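Local coordinates for Thiol:disulfide interchange protein DsbA (Pseudomonas aeruginosa, PDB 4ZL8) that probably introduces disulfide bonds into other proteins of the bacterial periplasm by passing on its own redox-active disulfide, as a thioredoxin-fold oxidoreductase of the DsbA subfamily, at residues Asn72-Gly75 / Gln76-Leu79; Gln137-Lys140 / Ala141-Leu144; Thr80-Met84 / Gly85-Asp89; Val120-Glu123 / Lys124-Thr128; Thr107-Glu110 / Met111-Leu115. The protein carries 1 engineered substitution. All coordinates share one frame; numbering follows the deposited sequence. Where two conformers were deposited one is given.

Contact 1: residues Asn72-Gly75 / Gln76-Leu79; sequences NVHG and QMFL
His-74 and Met-77 lie side by side on one flank of helix 70-84, pointing the same way, with Met-77 CE 4.0 Å from His-74 CD2. The methionine chain runs extended until its last torsion, where chi3 of 62° turns the methyl group back toward the imidazole. Beneath this pair the backbone is satisfied in the regular i to i+4 pattern of an alpha helix, here in the helical part inserted into the thioredoxin fold of DsbA proteins. Gln-76 N donates to Asn-72 O at 2.8 Å, Met-77 N to Val-73 O and Phe-78 N to His-74 O. Leu-79 N completes the set on Gly-75 O at 3.0 Å, and Leu-79 CG rests 3.4 Å from the same Gly-75 O. Gln-76 CB sits 3.3 Å from Asn-72 O, but CG stands anti to the backbone N (chi1 -167°) and the extended chain carries the amide off the helix, where NE2 donates to Tyr-129 O. Both imidazole nitrogens of the buried His-74 are engaged, NE2 with Lys-104 O and ND1 with Trp-34 NE1, which together fix the rotation of the ring; the indole of Trp-34 also meets it with the two planes about 25° apart. Asn-72 OD1 takes the N-H of Gly-68. Phe-78 swings away from the preceding turn into an edge-to-face contact with Phe-33 and touches Arg-62 and Pro-64 of strand 58-64. Helix 87-99 lies against His-74 and Met-77 through Ile-98 and Val-94, while helix 132-148 packs on Gln-76 and Leu-79 with Ile-134 and Met-138.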
loop_
_atom_site.group_PDB
_atom_site.type_symbol
_atom_site.label_atom_id
_atom_site.label_comp_id
_atom_site.label_asym_id
_atom_site.label_seq_id
_atom_site.Cartn_x
_atom_site.Cartn_y
_atom_site.Cartn_z
ATOM N N ASN A 72 -7.129 0.116 -11.088
ATOM C CA ASN A 72 -6.074 -0.652 -11.732
ATOM C C ASN A 72 -5.060 0.263 -12.392
ATOM O O ASN A 72 -3.857 0.053 -12.288
ATOM C CB ASN A 72 -6.653 -1.633 -12.747
ATOM C CG ASN A 72 -7.357 -2.794 -12.089
ATOM O OD1 ASN A 72 -7.627 -2.784 -10.894
ATOM N ND2 ASN A 72 -7.687 -3.806 -12.883
ATOM N N VAL A 73 -5.542 1.306 -13.049
ATOM C CA VAL A 73 -4.693 2.293 -13.696
ATOM C C VAL A 73 -3.784 2.999 -12.665
ATOM O O VAL A 73 -2.555 3.114 -12.825
ATOM C CB VAL A 73 -5.579 3.308 -14.443
ATOM C CG1 VAL A 73 -4.778 4.473 -14.949
ATOM C CG2 VAL A 73 -6.317 2.611 -15.581
ATOM N N HIS A 74 -4.392 3.446 -11.573
ATOM C CA HIS A 74 -3.623 4.115 -10.548
ATOM C C HIS A 74 -2.679 3.150 -9.856
ATOM O O HIS A 74 -1.563 3.544 -9.449
ATOM C CB HIS A 74 -4.533 4.815 -9.529
ATOM C CG HIS A 74 -5.116 6.089 -10.028
ATOM N ND1 HIS A 74 -6.168 6.713 -9.399
ATOM C CD2 HIS A 74 -4.809 6.853 -11.105
ATOM C CE1 HIS A 74 -6.469 7.823 -10.047
ATOM N NE2 HIS A 74 -5.667 7.929 -11.093
ATOM N N GLY A 75 -3.105 1.897 -9.700
ATOM C CA GLY A 75 -2.235 0.886 -9.135
ATOM C C GLY A 75 -1.057 0.568 -10.038
ATOM O O GLY A 75 0.064 0.333 -9.567
ATOM N N GLN A 76 -1.289 0.575 -11.340
ATOM C CA GLN A 76 -0.230 0.323 -12.301
ATOM C C GLN A 76 0.782 1.491 -12.295
ATOM O O GLN A 76 1.995 1.274 -12.391
ATOM C CB GLN A 76 -0.824 0.077 -13.683
ATOM C CG GLN A 76 0.179 -0.496 -14.676
ATOM C CD GLN A 76 -0.460 -1.070 -15.904
ATOM O OE1 GLN A 76 -1.602 -1.533 -15.873
ATOM N NE2 GLN A 76 0.271 -1.052 -17.005
ATOM N N MET A 77 0.308 2.717 -12.104
ATOM C CA MET A 77 1.186 3.867 -11.917
ATOM C C MET A 77 2.056 3.655 -10.668
ATOM O O MET A 77 3.281 3.826 -10.716
ATOM C CB MET A 77 0.365 5.166 -11.826
ATOM C CG MET A 77 1.213 6.367 -11.396
ATOM S SD MET A 77 0.362 7.951 -11.490
ATOM C CE MET A 77 -0.960 7.662 -10.309
ATOM N N PHE A 78 1.440 3.259 -9.556
ATOM C CA PHE A 78 2.190 2.997 -8.325
ATOM C C PHE A 78 3.306 1.992 -8.567
ATOM O O PHE A 78 4.461 2.212 -8.204
ATOM C CB PHE A 78 1.265 2.465 -7.233
ATOM C CG PHE A 78 1.989 2.002 -5.997
ATOM C CD1 PHE A 78 2.385 2.904 -5.030
ATOM C CD2 PHE A 78 2.273 0.673 -5.810
ATOM C CE1 PHE A 78 3.059 2.485 -3.903
ATOM C CE2 PHE A 78 2.940 0.255 -4.679
ATOM C CZ PHE A 78 3.325 1.175 -3.724
ATOM N N LEU A 79 2.958 0.862 -9.178
ATOM C CA LEU A 79 3.938 -0.196 -9.377
ATOM C C LEU A 79 5.046 0.214 -10.341
ATOM O O LEU A 79 6.191 -0.177 -10.176
ATOM C CB LEU A 79 3.271 -1.489 -9.851
ATOM C CG LEU A 79 2.348 -2.123 -8.834
ATOM C CD1 LEU A 79 1.515 -3.237 -9.463
ATOM C CD2 LEU A 79 3.104 -2.653 -7.640
#

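Contact 2: residues Gln137-Lys140 / Ala141-Leu144; sequences QMEK and AKKL
Glu-139 and Lys-143 form an i to i+4 acid-base pair on the solvent-facing side of helix 132-148, in a protein of the thioredoxin fold, and water joins their charged ends. The lysine can be followed outward. Its CB lies 3.5 Å from Glu-139 O, the carbonyl that also accepts the backbone N-H of Lys-143. Lys-143 CG keeps close, 3.4 Å from Glu-139 O, since chi1 of -72° sets it beside the backbone N. Lys-143 CD lies about equally far from Glu-139 O and Glu-139 OE2, 4.2 Å from each. CE makes the closest side-chain approach, 3.2 Å from Glu-139 OE2. Lys-143 NZ goes on past the acid and ends 4.2 Å from Glu-139 OE2, beyond a salt bridge. The glutamate reaches this place by a bend at chi2 (73°), which leans its carboxylate forward along the helix and brings Glu-139 OE1 to 4.1 Å from Lys-142 CD. On the inner side of the helix, Ala-141 and Leu-144 touch Leu-63 of strand 58-64, and Met-138 touches helix 70-84. The bridging water donates to Glu-139 OE2 at 2.7 Å and accepts a weak bond from Lys-143 NZ at 3.1 Å.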
loop_
_atom_site.group_PDB
_atom_site.type_symbol
_atom_site.label_atom_id
_atom_site.label_comp_id
_atom_site.label_asym_id
_atom_site.label_seq_id
_atom_site.Cartn_x
_atom_site.Cartn_y
_atom_site.Cartn_z
ATOM N N GLN A 137 3.897 -7.841 -11.942
ATOM C CA GLN A 137 3.679 -7.198 -10.662
ATOM C C GLN A 137 2.196 -6.948 -10.407
ATOM O O GLN A 137 1.729 -7.081 -9.278
ATOM C CB GLN A 137 4.492 -5.902 -10.535
ATOM C CG GLN A 137 6.001 -6.138 -10.556
ATOM C CD GLN A 137 6.448 -6.972 -9.385
ATOM O OE1 GLN A 137 6.060 -6.715 -8.249
ATOM N NE2 GLN A 137 7.260 -7.987 -9.657
ATOM N N MET A 138 1.461 -6.538 -11.439
ATOM C CA MET A 138 0.026 -6.312 -11.322
ATOM C C MET A 138 -0.653 -7.615 -10.912
ATOM O O MET A 138 -1.504 -7.645 -10.015
ATOM C CB MET A 138 -0.548 -5.789 -12.652
ATOM C CG MET A 138 -0.130 -4.370 -12.945
ATOM S SD MET A 138 -1.074 -3.167 -12.010
ATOM C CE MET A 138 -2.643 -3.241 -12.875
ATOM N N GLU A 139 -0.304 -8.712 -11.568
ATOM C CA GLU A 139 -0.937 -9.985 -11.247
ATOM C C GLU A 139 -0.642 -10.393 -9.803
ATOM O O GLU A 139 -1.499 -10.905 -9.077
ATOM C CB GLU A 139 -0.501 -11.084 -12.233
ATOM C CG GLU A 139 -1.099 -12.461 -11.952
ATOM C CD GLU A 139 -2.565 -12.574 -12.287
ATOM O OE1 GLU A 139 -3.157 -11.576 -12.747
ATOM O OE2 GLU A 139 -3.116 -13.676 -12.111
ATOM N N LYS A 140 0.609 -10.206 -9.389
ATOM C CA LYS A 140 0.973 -10.553 -8.020
ATOM C C LYS A 140 0.205 -9.729 -7.010
ATOM O O LYS A 140 -0.252 -10.264 -6.000
ATOM C CB LYS A 140 2.472 -10.383 -7.831
ATOM C CG LYS A 140 3.235 -11.504 -8.505
ATOM C CD LYS A 140 4.751 -11.377 -8.380
ATOM C CE LYS A 140 5.479 -12.546 -9.046
ATOM N NZ LYS A 140 6.962 -12.318 -9.085
ATOM N N ALA A 141 0.022 -8.448 -7.287
ATOM C CA ALA A 141 -0.732 -7.596 -6.372
ATOM C C ALA A 141 -2.182 -8.023 -6.294
ATOM O O ALA A 141 -2.790 -8.006 -5.219
ATOM C CB ALA A 141 -0.602 -6.146 -6.774
ATOM N N LYS A 142 -2.761 -8.378 -7.432
ATOM C CA LYS A 142 -4.134 -8.847 -7.464
ATOM C C LYS A 142 -4.295 -10.095 -6.613
ATOM O O LYS A 142 -5.213 -10.201 -5.799
ATOM C CB LYS A 142 -4.546 -9.146 -8.905
ATOM C CG LYS A 142 -5.958 -9.644 -9.049
ATOM C CD LYS A 142 -6.262 -9.967 -10.517
ATOM C CE LYS A 142 -7.610 -10.653 -10.701
ATOM N NZ LYS A 142 -8.757 -9.716 -10.516
ATOM N N LYS A 143 -3.384 -11.041 -6.804
ATOM C CA LYS A 143 -3.456 -12.306 -6.090
ATOM C C LYS A 143 -3.256 -12.104 -4.584
ATOM O O LYS A 143 -3.884 -12.784 -3.787
ATOM C CB LYS A 143 -2.428 -13.295 -6.638
ATOM C CG LYS A 143 -2.771 -13.847 -8.010
ATOM C CD LYS A 143 -1.865 -15.015 -8.374
ATOM C CE LYS A 143 -2.221 -15.606 -9.732
ATOM N NZ LYS A 143 -1.507 -16.888 -9.977
ATOM N N LEU A 144 -2.390 -11.171 -4.193
ATOM C CA LEU A 144 -2.219 -10.891 -2.757
ATOM C C LEU A 144 -3.485 -10.354 -2.119
ATOM O O LEU A 144 -3.901 -10.819 -1.061
ATOM C CB LEU A 144 -1.045 -9.937 -2.512
ATOM C CG LEU A 144 0.325 -10.565 -2.675
ATOM C CD1 LEU A 144 1.401 -9.471 -2.704
ATOM C CD2 LEU A 144 0.632 -11.583 -1.562
HETATM O O HOH W 1 -1.897 -15.949 -12.924
#

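Contact 3: residues Thr80-Met84 / Gly85-Asp89; sequences TLISM and GVEHD. Engineered in segment 80-84: Ile-82 (natural residue Glu).
Leu-81 O takes the N-H of Val-86 at 3.0 Å in a nearly straight bond (161°), and Ile-82 O takes that of Gly-85 at 2.9 Å. The second donor stands above the carbonyl plane of Ile-82, 66° out of it, in an i to i+3 bond where the helix ends. A third, weak bond runs from Glu-87 N to Leu-81 O, so one carbonyl serves both the closing turn and the first residue of the next helix. Around these backbone bonds the side chains close up. Leu-81 CD2 meets Val-86 CG2 at 3.7 Å, the two side chains crossing at about a right angle, and Val-86 CG2 also lies 4.0 Å from Met-84 CB. Glu-87 CB fits between Leu-81 CB and the CD1 of Ile-82, an engineered residue in place of the natural glutamate, at 3.6 Å from the latter. The bend of Glu-87 at chi2 takes its carboxylate elsewhere, where OE2 is bonded to His-91 ND1 and Tyr-35 OH. With Gly-85 at positive phi (79°) and Val-86 at the N-cap of helix 87-99, the arrangement is a Schellman motif that ends helix 70-84 and leads directly into the next helix.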
loop_
_atom_site.group_PDB
_atom_site.type_symbol
_atom_site.label_atom_id
_atom_site.label_comp_id
_atom_site.label_asym_id
_atom_site.label_seq_id
_atom_site.Cartn_x
_atom_site.Cartn_y
_atom_site.Cartn_z
ATOM N N THR A 80 4.704 1.046 -11.319
ATOM C CA THR A 80 5.683 1.584 -12.255
ATOM C C THR A 80 6.682 2.462 -11.509
ATOM O O THR A 80 7.896 2.351 -11.706
ATOM C CB THR A 80 5.003 2.368 -13.392
ATOM O OG1 THR A 80 4.214 1.453 -14.167
ATOM C CG2 THR A 80 6.016 3.011 -14.300
ATOM N N LEU A 81 6.170 3.325 -10.639
ATOM C CA LEU A 81 7.030 4.215 -9.873
ATOM C C LEU A 81 7.927 3.438 -8.910
ATOM O O LEU A 81 9.097 3.774 -8.728
ATOM C CB LEU A 81 6.185 5.242 -9.118
ATOM C CG LEU A 81 5.388 6.209 -9.980
ATOM C CD1 LEU A 81 4.401 6.986 -9.142
ATOM C CD2 LEU A 81 6.305 7.117 -10.743
ATOM N N ILE A 82 7.380 2.404 -8.270
ATOM C CA ILE A 82 8.208 1.503 -7.462
ATOM C C ILE A 82 9.342 0.880 -8.281
ATOM O O ILE A 82 10.502 0.896 -7.871
ATOM C CB ILE A 82 7.352 0.385 -6.826
ATOM C CG1 ILE A 82 6.434 0.955 -5.750
ATOM C CG2 ILE A 82 8.236 -0.704 -6.246
ATOM C CD1 ILE A 82 7.141 1.457 -4.527
ATOM N N SER A 83 9.029 0.364 -9.464
ATOM C CA SER A 83 10.043 -0.249 -10.314
ATOM C C SER A 83 11.135 0.746 -10.675
ATOM O O SER A 83 12.335 0.403 -10.721
ATOM C CB SER A 83 9.382 -0.763 -11.598
ATOM O OG SER A 83 10.332 -1.179 -12.565
ATOM N N MET A 84 10.740 1.981 -10.928
ATOM C CA MET A 84 11.691 3.034 -11.275
ATOM C C MET A 84 12.490 3.546 -10.080
ATOM O O MET A 84 13.451 4.287 -10.264
ATOM C CB MET A 84 10.975 4.213 -11.910
ATOM C CG MET A 84 10.450 3.928 -13.285
ATOM S SD MET A 84 9.602 5.328 -14.018
ATOM C CE MET A 84 10.975 6.406 -14.422
ATOM N N GLY A 85 12.086 3.164 -8.871
ATOM C CA GLY A 85 12.786 3.562 -7.664
ATOM C C GLY A 85 12.460 4.975 -7.211
ATOM O O GLY A 85 13.230 5.544 -6.437
ATOM N N VAL A 86 11.338 5.527 -7.675
ATOM C CA VAL A 86 11.001 6.926 -7.412
ATOM C C VAL A 86 9.673 7.135 -6.680
ATOM O O VAL A 86 9.283 8.281 -6.448
ATOM C CB VAL A 86 10.948 7.749 -8.717
ATOM C CG1 VAL A 86 12.282 7.668 -9.438
ATOM C CG2 VAL A 86 9.812 7.279 -9.603
ATOM N N GLU A 87 8.964 6.074 -6.307
ATOM C CA GLU A 87 7.636 6.287 -5.727
ATOM C C GLU A 87 7.717 7.107 -4.463
ATOM O O GLU A 87 6.889 7.995 -4.268
ATOM C CB GLU A 87 6.893 4.973 -5.464
ATOM C CG GLU A 87 5.367 5.121 -5.391
ATOM C CD GLU A 87 4.856 5.560 -4.034
ATOM O OE1 GLU A 87 5.544 5.358 -3.019
ATOM O OE2 GLU A 87 3.714 6.096 -4.008
ATOM N N HIS A 88 8.687 6.818 -3.603
ATOM C CA HIS A 88 8.781 7.505 -2.325
ATOM C C HIS A 88 8.938 8.995 -2.553
ATOM O O HIS A 88 8.363 9.797 -1.813
ATOM C CB HIS A 88 9.952 6.974 -1.505
ATOM C CG HIS A 88 10.179 7.706 -0.221
ATOM N ND1 HIS A 88 9.583 7.336 0.965
ATOM C CD2 HIS A 88 10.963 8.771 0.067
ATOM C CE1 HIS A 88 9.980 8.152 1.926
ATOM N NE2 HIS A 88 10.825 9.026 1.409
ATOM N N ASP A 89 9.675 9.354 -3.601
ATOM C CA ASP A 89 10.005 10.750 -3.867
ATOM C C ASP A 89 8.824 11.570 -4.397
ATOM O O ASP A 89 8.764 12.775 -4.168
ATOM C CB ASP A 89 11.153 10.827 -4.879
ATOM C CG ASP A 89 12.375 10.023 -4.452
ATOM O OD1 ASP A 89 12.829 10.176 -3.293
ATOM O OD2 ASP A 89 12.876 9.233 -5.282
#

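Contact 4: residues Val120-Glu123 / Lys124-Thr128; sequences VDKE and KFLST
Asp-121 sets CG anti to its own nitrogen (chi1 177°), which swings the carboxylate back over the first turn of helix 122-129 to the backbone N-H of Lys-124. The bond from Lys-124 N to Asp-121 OD2 is 2.9 Å long and nearly straight at 172°, yet the donor meets the oxygen from above the carboxylate plane. Lys-124 CB lies against the same group, 3.5 Å from Asp-121 CG, before the lysine bends at chi2 and leads away. The aspartate thus serves as the N-cap, its side chain taking an N-H of the opening turn, and its charge probably interacts favourably with the helix dipole. Its backbone O accepts from Phe-125 N at 2.9 Å. Beyond the cap, Lys-122 and Leu-126 run side by side, Lys-122 CE touching Leu-126 CD1 at 3.8 Å; the extended lysine carries NZ on to its partners Asp-113 and Glu-109 of helix 108-116. On the buried flank Val-120 CG1 is 4.2 Å from Phe-125 CB, and both residues pack on Leu-115. At the following turn Lys-124 O accepts twice, from Thr-128 N and, at 2.8 Å, from Thr-128 OG1, the two donors arriving from opposite faces of the carbonyl plane. Thr-128 also packs against Thr-80 and Ser-83 of helix 70-84.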
loop_
_atom_site.group_PDB
_atom_site.type_symbol
_atom_site.label_atom_id
_atom_site.label_comp_id
_atom_site.label_asym_id
_atom_site.label_seq_id
_atom_site.Cartn_x
_atom_site.Cartn_y
_atom_site.Cartn_z
ATOM N N VAL A 120 10.400 12.857 -13.086
ATOM C CA VAL A 120 10.378 11.494 -13.591
ATOM C C VAL A 120 10.538 11.452 -15.110
ATOM O O VAL A 120 9.786 12.099 -15.839
ATOM C CB VAL A 120 9.076 10.796 -13.183
ATOM C CG1 VAL A 120 9.011 9.346 -13.678
ATOM C CG2 VAL A 120 8.928 10.846 -11.679
ATOM N N ASP A 121 11.497 10.656 -15.563
ATOM C CA ASP A 121 11.783 10.415 -16.976
ATOM C C ASP A 121 10.536 9.855 -17.674
ATOM O O ASP A 121 10.080 8.762 -17.335
ATOM C CB ASP A 121 12.955 9.429 -17.001
ATOM C CG ASP A 121 13.376 8.994 -18.396
ATOM O OD1 ASP A 121 14.530 8.529 -18.507
ATOM O OD2 ASP A 121 12.583 9.060 -19.351
ATOM N N LYS A 122 9.975 10.617 -18.621
ATOM C CA LYS A 122 8.698 10.254 -19.238
ATOM C C LYS A 122 8.839 9.002 -20.106
ATOM O O LYS A 122 7.979 8.122 -20.067
ATOM C CB LYS A 122 8.117 11.421 -20.064
ATOM C CG LYS A 122 6.991 11.021 -21.028
ATOM C CD LYS A 122 6.229 12.235 -21.582
ATOM C CE LYS A 122 5.027 11.789 -22.412
ATOM N NZ LYS A 122 4.356 12.941 -23.089
ATOM N N GLU A 123 9.911 8.929 -20.885
ATOM C CA GLU A 123 10.093 7.773 -21.768
ATOM C C GLU A 123 10.298 6.503 -20.940
ATOM O O GLU A 123 9.772 5.440 -21.271
ATOM C CB GLU A 123 11.256 7.994 -22.740
ATOM C CG GLU A 123 10.931 8.954 -23.882
ATOM C CD GLU A 123 9.573 8.676 -24.528
ATOM O OE1 GLU A 123 9.347 7.532 -24.977
ATOM O OE2 GLU A 123 8.727 9.600 -24.576
ATOM N N LYS A 124 11.054 6.594 -19.854
ATOM C CA LYS A 124 11.232 5.433 -18.986
ATOM C C LYS A 124 9.945 5.084 -18.237
ATOM O O LYS A 124 9.615 3.909 -18.070
ATOM C CB LYS A 124 12.379 5.653 -17.995
ATOM C CG LYS A 124 12.709 4.434 -17.148
ATOM C CD LYS A 124 13.305 3.328 -17.982
ATOM C CE LYS A 124 13.708 2.122 -17.144
ATOM N NZ LYS A 124 14.321 1.048 -17.987
ATOM N N PHE A 125 9.189 6.089 -17.805
ATOM C CA PHE A 125 7.912 5.808 -17.181
ATOM C C PHE A 125 6.997 5.041 -18.144
ATOM O O PHE A 125 6.426 4.021 -17.774
ATOM C CB PHE A 125 7.204 7.092 -16.719
ATOM C CG PHE A 125 5.857 6.816 -16.121
ATOM C CD1 PHE A 125 5.737 6.461 -14.786
ATOM C CD2 PHE A 125 4.720 6.825 -16.901
ATOM C CE1 PHE A 125 4.506 6.169 -14.241
ATOM C CE2 PHE A 125 3.476 6.527 -16.347
ATOM C CZ PHE A 125 3.374 6.201 -15.031
ATOM N N LEU A 126 6.845 5.537 -19.361
ATOM C CA LEU A 126 5.954 4.896 -20.318
ATOM C C LEU A 126 6.424 3.479 -20.667
ATOM O O LEU A 126 5.601 2.564 -20.714
ATOM C CB LEU A 126 5.804 5.768 -21.562
ATOM C CG LEU A 126 5.058 7.091 -21.314
ATOM C CD1 LEU A 126 5.133 7.959 -22.529
ATOM C CD2 LEU A 126 3.603 6.844 -20.943
ATOM N N SER A 127 7.716 3.283 -20.921
ATOM C CA SER A 127 8.248 1.958 -21.241
ATOM C C SER A 127 8.032 0.997 -20.077
ATOM O O SER A 127 7.665 -0.166 -20.269
ATOM C CB SER A 127 9.736 2.047 -21.570
ATOM O OG SER A 127 10.283 0.769 -21.862
ATOM N N THR A 128 8.262 1.478 -18.858
ATOM C CA THR A 128 8.069 0.633 -17.687
ATOM C C THR A 128 6.587 0.327 -17.481
ATOM O O THR A 128 6.194 -0.804 -17.236
ATOM C CB THR A 128 8.664 1.292 -16.412
ATOM O OG1 THR A 128 10.048 1.560 -16.613
ATOM C CG2 THR A 128 8.518 0.376 -15.208
#

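Contact 5: residues Thr107-Glu110 / Met111-Leu115; sequences TPEE and MADFL
Thr-107 O receives the N-H of Met-111 at 2.9 Å, the first i to i+4 bond of helix 108-116, with the donor nearly along the C=O axis. Ala-112 N to Pro-108 O, Asp-113 N to Glu-109 O and Phe-114 N to Glu-110 O repeat the pattern. Thr-107 is the N-cap: its phi and psi are still extended, and chi1 of 64° turns OG1 over the first turn to accept Glu-110 N at 3.2 Å. Met-111 lies back along this start of the helix. Its CG sits 3.2 Å from Thr-107 O and its SD 3.8 Å from Pro-108 CA, and the extended chain then reaches Val-73 and Met-77 of helix 70-84. Glu-110 leaves the helix at roughly a right angle to Met-111, its OE1 taking the N-H of Ala-106 in the loop just before the helix. One turn apart on the outer flank, Glu-109 and Asp-113 bring like charges close together, OE1 to OD2 4.2 Å, with the carboxylate planes 78° apart. Asp-113 CG also lies 3.3 Å from Glu-109 O. Both acids share Lys-122 of helix 122-129, whose NZ makes salt bridges to Glu-109 OE1 and Asp-113 OD1. This one ammonium probably offsets the repulsion between the two carboxylates and favours the charged form of all three groups, tying helix 108-116 to its successor.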
loop_
_atom_site.group_PDB
_atom_site.type_symbol
_atom_site.label_atom_id
_atom_site.label_comp_id
_atom_site.label_asym_id
_atom_site.label_seq_id
_atom_site.Cartn_x
_atom_site.Cartn_y
_atom_site.Cartn_z
ATOM N N THR A 107 -4.664 8.164 -17.624
ATOM C CA THR A 107 -4.014 7.459 -18.722
ATOM C C THR A 107 -2.524 7.604 -18.542
ATOM O O THR A 107 -2.080 8.531 -17.876
ATOM C CB THR A 107 -4.354 8.069 -20.079
ATOM O OG1 THR A 107 -3.845 9.411 -20.153
ATOM C CG2 THR A 107 -5.856 8.089 -20.326
ATOM N N PRO A 108 -1.730 6.698 -19.130
ATOM C CA PRO A 108 -0.283 6.836 -18.944
ATOM C C PRO A 108 0.285 8.126 -19.547
ATOM O O PRO A 108 1.247 8.626 -18.989
ATOM C CB PRO A 108 0.299 5.561 -19.594
ATOM C CG PRO A 108 -0.828 4.936 -20.360
ATOM C CD PRO A 108 -2.108 5.441 -19.804
ATOM N N GLU A 109 -0.297 8.680 -20.599
ATOM C CA GLU A 109 0.189 9.949 -21.119
ATOM C C GLU A 109 -0.017 11.052 -20.082
ATOM O O GLU A 109 0.884 11.867 -19.830
ATOM C CB GLU A 109 -0.512 10.309 -22.429
ATOM C CG GLU A 109 0.183 9.749 -23.643
ATOM C CD GLU A 109 1.551 10.376 -23.862
ATOM O OE1 GLU A 109 1.673 11.616 -23.725
ATOM O OE2 GLU A 109 2.502 9.628 -24.171
ATOM N N GLU A 110 -1.200 11.088 -19.477
ATOM C CA GLU A 110 -1.465 12.078 -18.448
ATOM C C GLU A 110 -0.512 11.893 -17.270
ATOM O O GLU A 110 0.002 12.873 -16.713
ATOM C CB GLU A 110 -2.901 12.008 -17.947
ATOM C CG GLU A 110 -3.236 13.226 -17.136
ATOM C CD GLU A 110 -4.540 13.111 -16.407
ATOM O OE1 GLU A 110 -5.413 12.283 -16.838
ATOM O OE2 GLU A 110 -4.660 13.878 -15.409
ATOM N N MET A 111 -0.299 10.651 -16.867
ATOM C CA MET A 111 0.589 10.377 -15.748
ATOM C C MET A 111 1.989 10.861 -16.059
ATOM O O MET A 111 2.619 11.528 -15.245
ATOM C CB MET A 111 0.652 8.885 -15.463
ATOM C CG MET A 111 -0.652 8.259 -15.036
ATOM S SD MET A 111 -0.475 6.465 -15.180
ATOM C CE MET A 111 -2.116 5.951 -14.739
ATOM N N ALA A 112 2.487 10.518 -17.231
ATOM C CA ALA A 112 3.863 10.837 -17.573
ATOM C C ALA A 112 4.062 12.344 -17.610
ATOM O O ALA A 112 5.090 12.858 -17.189
ATOM C CB ALA A 112 4.227 10.225 -18.910
ATOM N N ASP A 113 3.089 13.067 -18.151
ATOM C CA ASP A 113 3.191 14.512 -18.257
ATOM C C ASP A 113 3.240 15.149 -16.865
ATOM O O ASP A 113 4.052 16.035 -16.601
ATOM C CB ASP A 113 2.027 15.062 -19.077
ATOM C CG ASP A 113 2.175 14.777 -20.553
ATOM O OD1 ASP A 113 3.282 14.371 -20.969
ATOM O OD2 ASP A 113 1.188 14.963 -21.300
ATOM N N PHE A 114 2.382 14.687 -15.971
ATOM C CA PHE A 114 2.410 15.175 -14.602
ATOM C C PHE A 114 3.732 14.821 -13.927
ATOM O O PHE A 114 4.363 15.673 -13.285
ATOM C CB PHE A 114 1.260 14.582 -13.783
ATOM C CG PHE A 114 1.422 14.790 -12.303
ATOM C CD1 PHE A 114 1.257 16.037 -11.755
ATOM C CD2 PHE A 114 1.795 13.753 -11.475
ATOM C CE1 PHE A 114 1.451 16.237 -10.402
ATOM C CE2 PHE A 114 1.982 13.962 -10.119
ATOM C CZ PHE A 114 1.810 15.188 -9.596
ATOM N N LEU A 115 4.129 13.566 -14.038
ATOM C CA LEU A 115 5.297 13.065 -13.328
ATOM C C LEU A 115 6.583 13.700 -13.847
ATOM O O LEU A 115 7.531 13.874 -13.089
ATOM C CB LEU A 115 5.341 11.547 -13.404
ATOM C CG LEU A 115 4.232 10.834 -12.628
ATOM C CD1 LEU A 115 4.168 9.388 -13.083
ATOM C CD2 LEU A 115 4.456 10.960 -11.108
#

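How the contacts relate
Contact 1, with four of its eight residues buried and none exposed, lies deepest; contacts 3, 4 and 5 mix buried and exposed residues, and contact 2 is a surface contact. Contacts 1 and 3 share helix 70-84: contact 1 occupies its middle, its imidazole and amide groups satisfied by distant parts of the chain, while contact 3 closes its end with backbone bonds and apolar packing. In contact 2 charges meet through water, and Met-138, Ala-141 and Leu-144 face the rest of the fold. Contacts 4 and 5 are helix starts capped by an aspartate and a threonine, joined through Lys-122. Apolar residues of contacts 1, 3, 4 and 5 interlock, whereas contact 2 touches contact 1 alone.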